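Long-range contacts in Exo-arabinanase (PDB 3A72), which is an exo-arabinanase, a glycosyl hydrolase that probably cleaves alpha-1,5-linked L-arabinan from a chain end: residues N215-Y220 with L241-E246; M178-T183 with V193-Y198. All coordinates share one frame; numbering follows the deposited sequence.

In the fold
Six four-stranded antiparallel sheets make this chain a six-bladed beta-propeller; each contact pairs strands within one blade, and the touches between them join neighbouring blades. Contact 2 (178-183 with 193-198) pairs the third and outermost strands of one blade; contact 1 (215-220 with 241-246) pairs the second and third strands of the next. Their centres lie 14 Å apart, yet they touch directly. Glu246 O of contact 1 sits 3.2 Å from His180 NE2 of contact 2, a probable hydrogen bond, and Tyr220 OH packs 3.3 Å from Met178 CB. In contact 2 the side chain of Met178 lies about 7 Å from a bound alpha-L-arabinofuranose.

Contact 1 of 2, residues N215-Y220 with L241-E246; sequences NGQYFY and LSSDPE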
# COMPACT_ATOMS: atom_id res chain seq x y z
N ASN A 215 19.98 7.26 -4.35
CA ASN A 215 20.63 8.54 -4.15
C ASN A 215 20.05 9.33 -2.98
O ASN A 215 20.40 10.49 -2.80
CB ASN A 215 20.54 9.38 -5.41
CG ASN A 215 19.12 9.81 -5.74
OD1 ASN A 215 18.17 9.31 -5.10
ND2 ASN A 215 18.95 10.72 -6.68
N GLY A 216 19.21 8.71 -2.18
CA GLY A 216 18.62 9.34 -1.00
C GLY A 216 17.33 10.08 -1.25
O GLY A 216 16.70 10.55 -0.32
N GLN A 217 16.92 10.23 -2.52
CA GLN A 217 15.57 10.75 -2.76
C GLN A 217 14.52 9.71 -2.43
O GLN A 217 14.77 8.51 -2.55
CB GLN A 217 15.42 11.11 -4.25
CG GLN A 217 16.27 12.28 -4.69
CD GLN A 217 15.97 12.64 -6.13
OE1 GLN A 217 16.30 11.88 -7.03
NE2 GLN A 217 15.28 13.75 -6.33
N TYR A 218 13.36 10.17 -2.02
CA TYR A 218 12.18 9.35 -1.84
C TYR A 218 11.23 9.64 -2.97
O TYR A 218 10.98 10.80 -3.32
CB TYR A 218 11.49 9.63 -0.50
CG TYR A 218 12.32 9.24 0.70
CD1 TYR A 218 12.09 8.04 1.37
CD2 TYR A 218 13.36 10.05 1.16
CE1 TYR A 218 12.85 7.68 2.48
CE2 TYR A 218 14.12 9.68 2.25
CZ TYR A 218 13.89 8.52 2.91
OH TYR A 218 14.64 8.17 4.00
N PHE A 219 10.70 8.56 -3.56
CA PHE A 219 9.71 8.56 -4.63
C PHE A 219 8.34 8.32 -4.01
O PHE A 219 8.07 7.23 -3.51
CB PHE A 219 10.08 7.49 -5.65
CG PHE A 219 9.19 7.33 -6.83
CD1 PHE A 219 9.45 8.08 -7.99
CD2 PHE A 219 8.10 6.48 -6.84
CE1 PHE A 219 8.62 7.95 -9.08
CE2 PHE A 219 7.29 6.35 -7.95
CZ PHE A 219 7.55 7.08 -9.08
N TYR A 220 7.53 9.36 -4.00
CA TYR A 220 6.19 9.38 -3.39
C TYR A 220 5.19 9.36 -4.52
O TYR A 220 5.11 10.36 -5.26
CB TYR A 220 6.10 10.63 -2.51
CG TYR A 220 4.79 10.93 -1.85
CD1 TYR A 220 4.62 10.74 -0.47
CD2 TYR A 220 3.71 11.45 -2.53
CE1 TYR A 220 3.41 11.03 0.15
CE2 TYR A 220 2.52 11.74 -1.93
CZ TYR A 220 2.36 11.54 -0.59
OH TYR A 220 1.16 11.89 -0.04
N LEU A 241 9.17 13.99 -5.59
CA LEU A 241 10.50 13.57 -5.19
C LEU A 241 11.03 14.49 -4.11
O LEU A 241 11.03 15.74 -4.30
CB LEU A 241 11.41 13.60 -6.43
CG LEU A 241 11.08 12.45 -7.41
CD1 LEU A 241 11.33 12.80 -8.84
CD2 LEU A 241 11.83 11.18 -6.94
N SER A 242 11.51 13.92 -3.02
CA SER A 242 12.07 14.69 -1.90
C SER A 242 13.12 13.89 -1.22
O SER A 242 12.92 12.67 -1.04
CB SER A 242 10.99 15.02 -0.89
OG SER A 242 11.54 15.76 0.17
N SER A 243 14.20 14.52 -0.75
CA SER A 243 15.21 13.81 0.05
C SER A 243 14.90 13.84 1.52
O SER A 243 15.63 13.29 2.34
CB SER A 243 16.59 14.41 -0.21
OG SER A 243 16.93 14.03 -1.56
N ASP A 244 13.84 14.43 1.97
CA ASP A 244 13.26 14.52 3.29
C ASP A 244 11.87 13.87 3.25
O ASP A 244 10.95 14.46 2.71
CB ASP A 244 13.16 15.94 3.78
CG ASP A 244 12.62 16.08 5.16
OD1 ASP A 244 12.12 15.06 5.74
OD2 ASP A 244 12.65 17.22 5.72
N PRO A 245 11.75 12.66 3.81
CA PRO A 245 10.49 11.94 3.67
C PRO A 245 9.35 12.57 4.47
O PRO A 245 8.20 12.17 4.31
CB PRO A 245 10.84 10.53 4.15
CG PRO A 245 11.91 10.79 5.19
CD PRO A 245 12.75 11.92 4.61
N GLU A 246 9.64 13.53 5.31
CA GLU A 246 8.62 14.29 6.04
C GLU A 246 8.23 15.61 5.32
O GLU A 246 7.35 16.30 5.86
CB GLU A 246 9.08 14.58 7.46
CG GLU A 246 9.15 13.33 8.32
CD GLU A 246 9.59 13.58 9.74
OE1 GLU A 246 9.07 14.54 10.38
OE2 GLU A 246 10.39 12.78 10.25
O HOH W 1 19.37 12.80 -1.51
O HOH W 2 17.56 11.14 2.11
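Tyr218 and Ser242 form an antiparallel hydrogen-bonded pair, with Tyr218 N 2.7 Å from Ser242 O and Ser242 N 3.2 Å from Tyr218 O, followed by the non-hydrogen-bonded pair of Phe219 and Leu241. Beyond the paired strands the chain of 241-246 turns so that Pro245 comes back over the tyrosine. Pro245 CB stands 3.7 Å from the centroid of the Tyr218 ring and only 3° off its normal, a CH-pi contact almost exactly over the middle of the face. The rest of the pyrrolidine spreads toward the hydroxyl end, its CD 3.5 Å from Tyr218 CE2. CG of Tyr218 stands beside its own backbone N (chi1 -66°). Ser242 O lies at the edge of the ring, in its plane, 3.4 Å from Tyr218 CD2; one carbonyl oxygen thus takes the tyrosine N-H and borders its ring. On the opposite side of the sheet, where Phe219 and Leu241 point, Leu241 CD2 meets the edge of the Phe219 ring at CD1, 4.0 Å away. At the turn end Asn215 and Gln217 grip each other twice: Asn215 OD1 accepts from the Gln217 backbone N in an Asx turn, and Asn215 ND2 donates to Gln217 OE1. Two waters bridge the loop ends there, one donating to both Gly216 O and Ser243 O, the other linking Asn215 O with Ser243 OG. Strand 204-212 runs along the other side of strand 218-225, its Lys212 touching Tyr218, while Leu155 and Asn157 of strand 149-157 pack on the same tyrosine from the preceding propeller blade.

Contact 2 of 2, residues M178-T183 with V193-Y198; sequences MVHQVT and VEDVTY
His180 and Val193 lie side by side on one face of the sheet, joined by two backbone hydrogen bonds, His180 N to Val193 O and Val193 N to His180 O. From CB of the histidine, chi1 of 67° sets CG between the backbone N and the carbonyl carbon. Both atoms border the carboxylate of Asp195, which CD2 faces at a spacing too short to be trusted. On the other branch ND1 has Val193 CB as its nearest neighbour, and CE1 approaches that same CB at 3.6 Å, the valine covering one ring face toward its rim. NE2, at the tip, rests 3.5 Å from Val193 CG1; it lies near Asp195 OD1 but at a poor angle, its probable partner being Glu246 O in the next propeller blade. Asp195, at the ring edge with its carboxylate 26° from the ring plane, belongs to a classic beta bulge: Asp195 and Val196 both face Met178, whose O accepts from Asp195 N (2.9 Å) and Val196 N (3.0 Å). A water donates to Asp195 OD2 at 2.7 Å. Within the bulge, the chain of Met178, bent at chi3, lays CE 3.5 Å from Val196 CB, and Tyr220 of strand 218-225 packs against both residues.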
# COMPACT_ATOMS: atom_id res chain seq x y z
N MET A 178 -3.65 14.17 1.15
CA MET A 178 -2.84 13.14 1.78
C MET A 178 -1.92 13.82 2.80
O MET A 178 -1.45 14.96 2.59
CB MET A 178 -2.02 12.34 0.79
CG MET A 178 -2.92 11.55 -0.16
SD MET A 178 -2.03 10.73 -1.50
CE MET A 178 -1.32 12.16 -2.28
N VAL A 179 -1.69 13.14 3.88
CA VAL A 179 -1.05 13.63 5.09
C VAL A 179 -0.12 12.59 5.66
O VAL A 179 -0.11 11.41 5.23
CB VAL A 179 -2.11 14.03 6.15
CG1 VAL A 179 -3.13 15.00 5.58
CG2 VAL A 179 -2.79 12.82 6.70
N HIS A 180 0.58 12.96 6.73
CA HIS A 180 1.26 11.96 7.53
C HIS A 180 1.29 12.40 9.00
O HIS A 180 1.10 13.58 9.33
CB HIS A 180 2.72 11.62 7.06
CG HIS A 180 3.65 12.75 7.24
ND1 HIS A 180 4.40 13.14 8.30
CD2 HIS A 180 3.94 13.62 6.25
CE1 HIS A 180 5.12 14.25 7.94
NE2 HIS A 180 4.83 14.54 6.68
N GLN A 181 1.57 11.43 9.86
CA GLN A 181 1.96 11.66 11.24
C GLN A 181 3.21 10.84 11.52
O GLN A 181 3.47 9.82 10.87
CB GLN A 181 0.85 11.32 12.21
CG GLN A 181 -0.37 12.22 12.07
CD GLN A 181 -1.51 11.86 12.97
OE1 GLN A 181 -1.46 12.12 14.25
NE2 GLN A 181 -2.51 11.31 12.44
N VAL A 182 3.98 11.30 12.52
CA VAL A 182 5.26 10.70 12.87
C VAL A 182 5.26 10.31 14.33
O VAL A 182 4.65 10.99 15.16
CB VAL A 182 6.42 11.67 12.61
CG1 VAL A 182 7.74 10.99 12.76
CG2 VAL A 182 6.23 12.26 11.22
N THR A 183 5.98 9.25 14.68
CA THR A 183 6.16 8.83 16.03
C THR A 183 7.60 8.37 16.25
O THR A 183 8.22 7.81 15.37
CB THR A 183 5.17 7.68 16.39
OG1 THR A 183 5.28 7.37 17.75
CG2 THR A 183 5.40 6.49 15.54
N VAL A 193 0.39 16.42 9.38
CA VAL A 193 1.14 17.24 8.41
C VAL A 193 0.53 17.04 7.04
O VAL A 193 0.46 15.92 6.56
CB VAL A 193 2.63 16.87 8.43
CG1 VAL A 193 3.39 17.69 7.39
CG2 VAL A 193 3.20 17.10 9.80
N GLU A 194 0.09 18.13 6.41
CA GLU A 194 -0.44 18.03 5.05
C GLU A 194 0.68 17.86 4.04
O GLU A 194 1.63 18.64 4.01
CB GLU A 194 -1.24 19.29 4.71
CG GLU A 194 -2.39 19.53 5.65
CD GLU A 194 -3.53 18.62 5.39
OE1 GLU A 194 -3.74 17.99 4.35
OE2 GLU A 194 -4.42 18.62 6.29
N ASP A 195 0.60 16.84 3.24
CA ASP A 195 1.61 16.54 2.23
C ASP A 195 1.16 16.96 0.82
O ASP A 195 1.93 17.58 0.10
CB ASP A 195 1.94 15.05 2.28
CG ASP A 195 2.76 14.67 3.46
OD1 ASP A 195 3.52 15.52 4.00
OD2 ASP A 195 2.68 13.46 3.87
N VAL A 196 -0.05 16.55 0.45
CA VAL A 196 -0.54 16.82 -0.89
C VAL A 196 -1.95 17.43 -0.76
O VAL A 196 -2.89 16.75 -0.30
CB VAL A 196 -0.55 15.58 -1.79
CG1 VAL A 196 -1.16 15.95 -3.15
CG2 VAL A 196 0.84 15.01 -1.95
N THR A 197 -2.06 18.70 -1.13
CA THR A 197 -3.31 19.43 -1.21
C THR A 197 -3.36 20.17 -2.53
O THR A 197 -2.32 20.58 -3.05
CB THR A 197 -3.48 20.43 -0.06
OG1 THR A 197 -2.62 21.51 -0.24
CG2 THR A 197 -3.18 19.82 1.32
N TYR A 198 -4.57 20.37 -3.02
CA TYR A 198 -4.80 21.13 -4.29
C TYR A 198 -5.91 22.14 -4.07
O TYR A 198 -6.83 21.94 -3.27
CB TYR A 198 -5.16 20.14 -5.44
CG TYR A 198 -3.96 19.35 -5.88
CD1 TYR A 198 -2.96 19.96 -6.64
CD2 TYR A 198 -3.76 18.02 -5.55
CE1 TYR A 198 -1.84 19.28 -7.03
CE2 TYR A 198 -2.65 17.34 -5.95
CZ TYR A 198 -1.70 17.96 -6.70
OH TYR A 198 -0.58 17.24 -7.07
O HOH W 3 1.11 11.66 2.66